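Local atomic coordinates of transcriptional regulator, IclR family (Alicyclobacillus acidocaldarius subsp. acidocaldarius, PDB entry 5TJJ), a protein that probably binds DNA as a transcription factor of the IclR family, pairing a helix-turn-helix domain with a C-terminal GAF-like domain. Residues Gln138-Gly143 / Lys168-Asn173; Val108-Asp113 / Ala152-Ser157. All blocks are in the same frame, centred on the assembly; numbering follows the deposited sequence.

Both contacts lie at the surface of the C-terminal domain, and neither has a buried residue among those that touch. Their centres are about 15 Å apart. Interaction 1 ties the outermost strand 138-140 and the turn after it to the loop between helices 156-164 and 178-191. Interaction 2 ties the end of strand 104-110 to the lead-in of helix 156-164. Both thus reach the same antiparallel sheet, and their segments alternate along the chain. The chemistry differs. Interaction 1 is van der Waals packing, with tyrosine rings and hydroxyls against proline and lysine carbons, while interaction 2 is one ion pair. They also touch each other: V141 CG2 lies 4.0 Å from R110 NH2.

Interaction 1: residues Gln138-Gly143 / Lys168-Asn173; sequences QFPVYG and KAYTPN
P140 and Y170 meet from opposite directions. The pyrrolidine ring presents its outer carbons to the phenol oxygen. Y170 OH lies 3.4 Å from P140 CG and 3.5 Å from P140 CD. P140 CG sits at the edge of the Y170 ring, near its plane, so this is not a stack. The phenol reaches the proline because Y170 CG is anti to its carbonyl carbon (chi1 -67°). The next residue to make contact is Y142, which meets K168. Y142 OH touches K168 CB at 3.5 Å, and its CE1 comes within 3.7 Å of K168 N. The two side chains run at a slant to each other. Y142 CG lies between its own backbone N and carbonyl carbon (chi1 54°), a rotation that folds the ring back over its own turn. P140 CB lies over one face of that ring, 3.7 Å above its plane and displaced toward the rim. The motif here is a type I beta turn, P140 to G143. It starts on the last residue of strand 138-140, an outermost strand of the GAF-like sheet, and leads into helix 144-151. G143 N closes it with a 3.1 Å bond to P140 O. In the other segment K168 CD lies over one face of the Y170 ring, also toward the rim. Each tyrosine therefore has an aliphatic group from its own segment on a face. An ST turn at T171 shapes the loop after Y170. Y142 also packs on L167 and on L151 of helix 144-151, and Y170 touches L200.

Interaction 2: residues Val108-Asp113 / Ala152-Ser157; sequences VKRLRD and AYDDES
The R110 guanidinium and the D154 carboxylate meet with their planes 43° apart. The carboxylate comes to the guanidinium's edge, tilted rather than coplanar, and D154 OD2 lies 22° out of the guanidinium plane. R110 NH2 gives it a hydrogen bond of 3.2 Å, bent to 145° at the hydrogen, within a salt bridge. OD2 accepts through its syn lone pair. D154 OD1 lies 3.3 Å from R110 NH1, without a second hydrogen bond across the contact. The arginine leaves its strand with CG anti to the backbone N, then bends at chi3, which brings the guanidinium across to the aspartate. A leucine here would probably leave D154 without its positive mate and the two segments without their bridge. Next to D154, D155 is the N-cap of helix 156-164: its OD2 accepts from S157 N at 3.0 Å. Around the pair, R110 NE and NH1 make weak hydrogen bonds to V218 O and F150 O. R110 thus joins the end of strand 104-110 to strand 218-227, to the last turn of helix 144-151 and to the short link before helix 156-164.

Interaction 1: residues Gln138-Gly143 / Lys168-Asn173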
loop_
_atom_site.group_PDB
_atom_site.type_symbol
_atom_site.label_atom_id
_atom_site.label_comp_id
_atom_site.label_asym_id
_atom_site.label_seq_id
_atom_site.Cartn_x
_atom_site.Cartn_y
_atom_site.Cartn_z
ATOM N N GLN A 138 17.214 22.824 4.622
ATOM C CA GLN A 138 15.948 23.438 4.319
ATOM C C GLN A 138 16.157 24.697 3.510
ATOM O O GLN A 138 17.168 25.377 3.661
ATOM C CB GLN A 138 15.200 23.801 5.589
ATOM C CG GLN A 138 15.079 22.679 6.608
ATOM C CD GLN A 138 14.115 23.025 7.730
ATOM O OE1 GLN A 138 13.121 23.729 7.527
ATOM N NE2 GLN A 138 14.402 22.536 8.914
ATOM N N PHE A 139 15.180 25.000 2.663
ATOM C CA PHE A 139 15.210 26.158 1.780
ATOM C C PHE A 139 13.832 26.805 1.722
ATOM O O PHE A 139 12.830 26.168 2.058
ATOM C CB PHE A 139 15.523 25.725 0.356
ATOM C CG PHE A 139 16.750 24.899 0.228
ATOM C CD1 PHE A 139 17.977 25.494 0.051
ATOM C CD2 PHE A 139 16.668 23.515 0.256
ATOM C CE1 PHE A 139 19.123 24.729 -0.089
ATOM C CE2 PHE A 139 17.800 22.740 0.107
ATOM C CZ PHE A 139 19.034 23.347 -0.063
ATOM N N PRO A 140 13.774 28.060 1.256
ATOM C CA PRO A 140 12.467 28.633 0.991
ATOM C C PRO A 140 11.818 27.953 -0.209
ATOM O O PRO A 140 12.517 27.540 -1.154
ATOM C CB PRO A 140 12.784 30.090 0.669
ATOM C CG PRO A 140 14.147 30.021 0.079
ATOM C CD PRO A 140 14.860 29.000 0.916
ATOM N N VAL A 141 10.493 27.836 -0.136
ATOM C CA VAL A 141 9.672 27.226 -1.169
ATOM C C VAL A 141 9.786 27.880 -2.552
ATOM O O VAL A 141 9.509 27.212 -3.540
ATOM C CB VAL A 141 8.171 27.159 -0.752
ATOM C CG1 VAL A 141 7.536 28.562 -0.673
ATOM C CG2 VAL A 141 7.374 26.222 -1.679
ATOM N N TYR A 142 10.183 29.151 -2.632
ATOM C CA TYR A 142 10.430 29.817 -3.928
ATOM C C TYR A 142 11.811 29.605 -4.578
ATOM O O TYR A 142 12.030 30.021 -5.736
ATOM C CB TYR A 142 10.163 31.333 -3.831
ATOM C CG TYR A 142 10.886 32.087 -2.726
ATOM C CD1 TYR A 142 12.216 32.465 -2.876
ATOM C CD2 TYR A 142 10.219 32.457 -1.545
ATOM C CE1 TYR A 142 12.883 33.162 -1.869
ATOM C CE2 TYR A 142 10.877 33.154 -0.534
ATOM C CZ TYR A 142 12.210 33.510 -0.702
ATOM O OH TYR A 142 12.891 34.203 0.275
ATOM N N GLY A 143 12.741 28.985 -3.851
ATOM C CA GLY A 143 14.140 28.948 -4.271
ATOM C C GLY A 143 14.395 27.990 -5.423
ATOM O O GLY A 143 14.163 26.780 -5.308
ATOM N N LYS A 168 14.047 36.703 -2.007
ATOM C CA LYS A 168 15.375 37.033 -1.495
ATOM C C LYS A 168 16.433 36.669 -2.526
ATOM O O LYS A 168 16.457 35.537 -3.026
ATOM C CB LYS A 168 15.636 36.289 -0.191
ATOM C CG LYS A 168 16.734 36.911 0.643
ATOM C CD LYS A 168 17.665 35.856 1.209
ATOM C CE LYS A 168 18.660 36.477 2.183
ATOM N NZ LYS A 168 19.678 35.464 2.569
ATOM N N ALA A 169 17.304 37.627 -2.833
ATOM C CA ALA A 169 18.325 37.479 -3.878
ATOM C C ALA A 169 19.596 36.806 -3.344
ATOM O O ALA A 169 20.442 37.477 -2.747
ATOM C CB ALA A 169 18.659 38.848 -4.474
ATOM N N TYR A 170 19.742 35.496 -3.573
ATOM C CA TYR A 170 20.953 34.766 -3.139
ATOM C C TYR A 170 22.173 35.043 -4.007
ATOM O O TYR A 170 23.294 35.086 -3.501
ATOM C CB TYR A 170 20.712 33.267 -3.072
ATOM C CG TYR A 170 19.736 32.879 -1.999
ATOM C CD1 TYR A 170 20.145 32.730 -0.673
ATOM C CD2 TYR A 170 18.386 32.662 -2.307
ATOM C CE1 TYR A 170 19.239 32.378 0.316
ATOM C CE2 TYR A 170 17.467 32.306 -1.333
ATOM C CZ TYR A 170 17.892 32.164 -0.026
ATOM O OH TYR A 170 16.963 31.817 0.925
ATOM N N THR A 171 21.967 35.221 -5.303
ATOM C CA THR A 171 23.075 35.456 -6.234
ATOM C C THR A 171 22.673 36.541 -7.224
ATOM O O THR A 171 21.550 37.019 -7.166
ATOM C CB THR A 171 23.419 34.171 -7.024
ATOM O OG1 THR A 171 22.395 33.925 -7.996
ATOM C CG2 THR A 171 23.552 32.937 -6.108
ATOM N N PRO A 172 23.588 36.942 -8.131
ATOM C CA PRO A 172 23.202 37.843 -9.238
ATOM C C PRO A 172 22.220 37.270 -10.275
ATOM O O PRO A 172 21.664 38.050 -11.067
ATOM C CB PRO A 172 24.539 38.154 -9.922
ATOM C CG PRO A 172 25.548 38.000 -8.839
ATOM C CD PRO A 172 25.059 36.845 -8.016
ATOM N N ASN A 173 22.042 35.942 -10.294
ATOM C CA ASN A 173 21.108 35.280 -11.211
ATOM C C ASN A 173 19.787 34.932 -10.569
ATOM O O ASN A 173 18.928 34.384 -11.249
ATOM C CB ASN A 173 21.693 33.971 -11.747
ATOM C CG ASN A 173 23.072 34.137 -12.346
ATOM O OD1 ASN A 173 23.486 35.234 -12.667
ATOM N ND2 ASN A 173 23.790 33.022 -12.501
#

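Interaction 2: residues Val108-Asp113 / Ala152-Ser157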
loop_
_atom_site.group_PDB
_atom_site.type_symbol
_atom_site.label_atom_id
_atom_site.label_comp_id
_atom_site.label_asym_id
_atom_site.label_seq_id
_atom_site.Cartn_x
_atom_site.Cartn_y
_atom_site.Cartn_z
ATOM N N VAL A 108 13.155 16.213 -2.827
ATOM C CA VAL A 108 12.769 17.402 -2.046
ATOM C C VAL A 108 11.331 17.293 -1.527
ATOM O O VAL A 108 10.422 16.931 -2.266
ATOM C CB VAL A 108 12.878 18.660 -2.907
ATOM C CG1 VAL A 108 12.811 19.890 -2.040
ATOM C CG2 VAL A 108 14.162 18.618 -3.736
ATOM N N LYS A 109 11.114 17.661 -0.274
ATOM C CA LYS A 109 9.787 17.539 0.329
ATOM C C LYS A 109 9.326 18.863 0.876
ATOM O O LYS A 109 10.099 19.589 1.478
ATOM C CB LYS A 109 9.855 16.550 1.465
ATOM C CG LYS A 109 8.675 16.585 2.393
ATOM C CD LYS A 109 8.655 15.335 3.222
ATOM C CE LYS A 109 7.541 15.396 4.240
ATOM N NZ LYS A 109 7.376 14.026 4.779
ATOM N N ARG A 110 8.041 19.126 0.750
ATOM C CA ARG A 110 7.475 20.336 1.294
ATOM C C ARG A 110 7.285 20.253 2.813
ATOM O O ARG A 110 6.897 19.214 3.339
ATOM C CB ARG A 110 6.137 20.611 0.649
ATOM C CG ARG A 110 5.745 22.069 0.711
ATOM C CD ARG A 110 4.264 22.260 0.477
ATOM N NE ARG A 110 3.923 22.215 -0.939
ATOM C CZ ARG A 110 3.688 23.281 -1.715
ATOM N NH1 ARG A 110 3.373 23.072 -2.996
ATOM N NH2 ARG A 110 3.771 24.544 -1.244
ATOM N N LEU A 111 7.585 21.353 3.505
ATOM C CA LEU A 111 7.230 21.515 4.919
ATOM C C LEU A 111 6.197 22.610 5.071
ATOM O O LEU A 111 5.854 23.307 4.112
ATOM C CB LEU A 111 8.458 21.848 5.764
ATOM C CG LEU A 111 9.560 20.795 5.764
ATOM C CD1 LEU A 111 10.775 21.322 6.493
ATOM C CD2 LEU A 111 9.086 19.496 6.376
ATOM N N ARG A 112 5.698 22.750 6.289
ATOM C CA ARG A 112 4.920 23.916 6.661
ATOM C C ARG A 112 5.822 25.170 6.718
ATOM O O ARG A 112 7.042 25.085 6.813
ATOM C CB ARG A 112 4.173 23.683 7.989
ATOM C CG ARG A 112 3.153 22.545 7.927
ATOM C CD ARG A 112 2.471 22.259 9.266
ATOM N NE ARG A 112 1.093 22.780 9.352
ATOM C CZ ARG A 112 0.711 23.948 9.901
ATOM N NH1 ARG A 112 1.605 24.803 10.426
ATOM N NH2 ARG A 112 -0.588 24.269 9.918
ATOM N N ASP A 113 5.188 26.326 6.605
ATOM C CA ASP A 113 5.804 27.624 6.763
ATOM C C ASP A 113 6.813 27.967 5.659
ATOM O O ASP A 113 7.899 28.482 5.912
ATOM C CB ASP A 113 6.343 27.765 8.199
ATOM C CG ASP A 113 5.208 27.717 9.253
ATOM O OD1 ASP A 113 4.002 27.597 8.875
ATOM O OD2 ASP A 113 5.526 27.817 10.462
ATOM N N ALA A 152 4.289 26.494 -8.508
ATOM C CA ALA A 152 3.526 26.605 -9.727
ATOM C C ALA A 152 2.176 25.875 -9.655
ATOM O O ALA A 152 1.217 26.213 -10.403
ATOM C CB ALA A 152 4.350 26.082 -10.893
ATOM N N TYR A 153 2.101 24.872 -8.783
ATOM C CA TYR A 153 0.887 24.071 -8.632
ATOM C C TYR A 153 0.022 24.417 -7.418
ATOM O O TYR A 153 -0.972 23.754 -7.184
ATOM C CB TYR A 153 1.244 22.590 -8.673
ATOM C CG TYR A 153 1.843 22.186 -9.993
ATOM C CD1 TYR A 153 1.039 21.936 -11.095
ATOM C CD2 TYR A 153 3.235 22.092 -10.157
ATOM C CE1 TYR A 153 1.596 21.588 -12.320
ATOM C CE2 TYR A 153 3.806 21.769 -11.392
ATOM C CZ TYR A 153 2.977 21.507 -12.460
ATOM O OH TYR A 153 3.500 21.143 -13.667
ATOM N N ASP A 154 0.361 25.469 -6.668
ATOM C CA ASP A 154 -0.575 26.082 -5.737
ATOM C C ASP A 154 -1.507 27.063 -6.444
ATOM O O ASP A 154 -1.243 27.506 -7.566
ATOM C CB ASP A 154 0.183 26.832 -4.641
ATOM C CG ASP A 154 0.966 25.915 -3.721
ATOM O OD1 ASP A 154 0.593 24.741 -3.559
ATOM O OD2 ASP A 154 1.972 26.368 -3.150
ATOM N N ASP A 155 -2.586 27.428 -5.751
ATOM C CA ASP A 155 -3.455 28.530 -6.163
ATOM C C ASP A 155 -2.603 29.779 -6.404
ATOM O O ASP A 155 -1.582 29.988 -5.747
ATOM C CB ASP A 155 -4.532 28.824 -5.087
ATOM C CG ASP A 155 -5.649 29.762 -5.598
ATOM O OD1 ASP A 155 -6.438 29.353 -6.481
ATOM O OD2 ASP A 155 -5.751 30.916 -5.121
ATOM N N GLU A 156 -3.031 30.593 -7.359
ATOM C CA GLU A 156 -2.387 31.865 -7.641
ATOM C C GLU A 156 -2.357 32.791 -6.442
ATOM O O GLU A 156 -1.440 33.615 -6.365
ATOM C CB GLU A 156 -3.037 32.588 -8.825
ATOM C CG GLU A 156 -2.457 32.147 -10.174
ATOM C CD GLU A 156 -3.483 32.042 -11.290
ATOM O OE1 GLU A 156 -3.519 30.973 -11.942
ATOM O OE2 GLU A 156 -4.248 33.017 -11.503
ATOM N N SER A 157 -3.318 32.665 -5.515
ATOM C CA SER A 157 -3.304 33.482 -4.268
ATOM C C SER A 157 -2.028 33.251 -3.437
ATOM O O SER A 157 -1.531 34.168 -2.839
ATOM C CB SER A 157 -4.577 33.290 -3.420
ATOM O OG SER A 157 -4.697 31.945 -3.017
#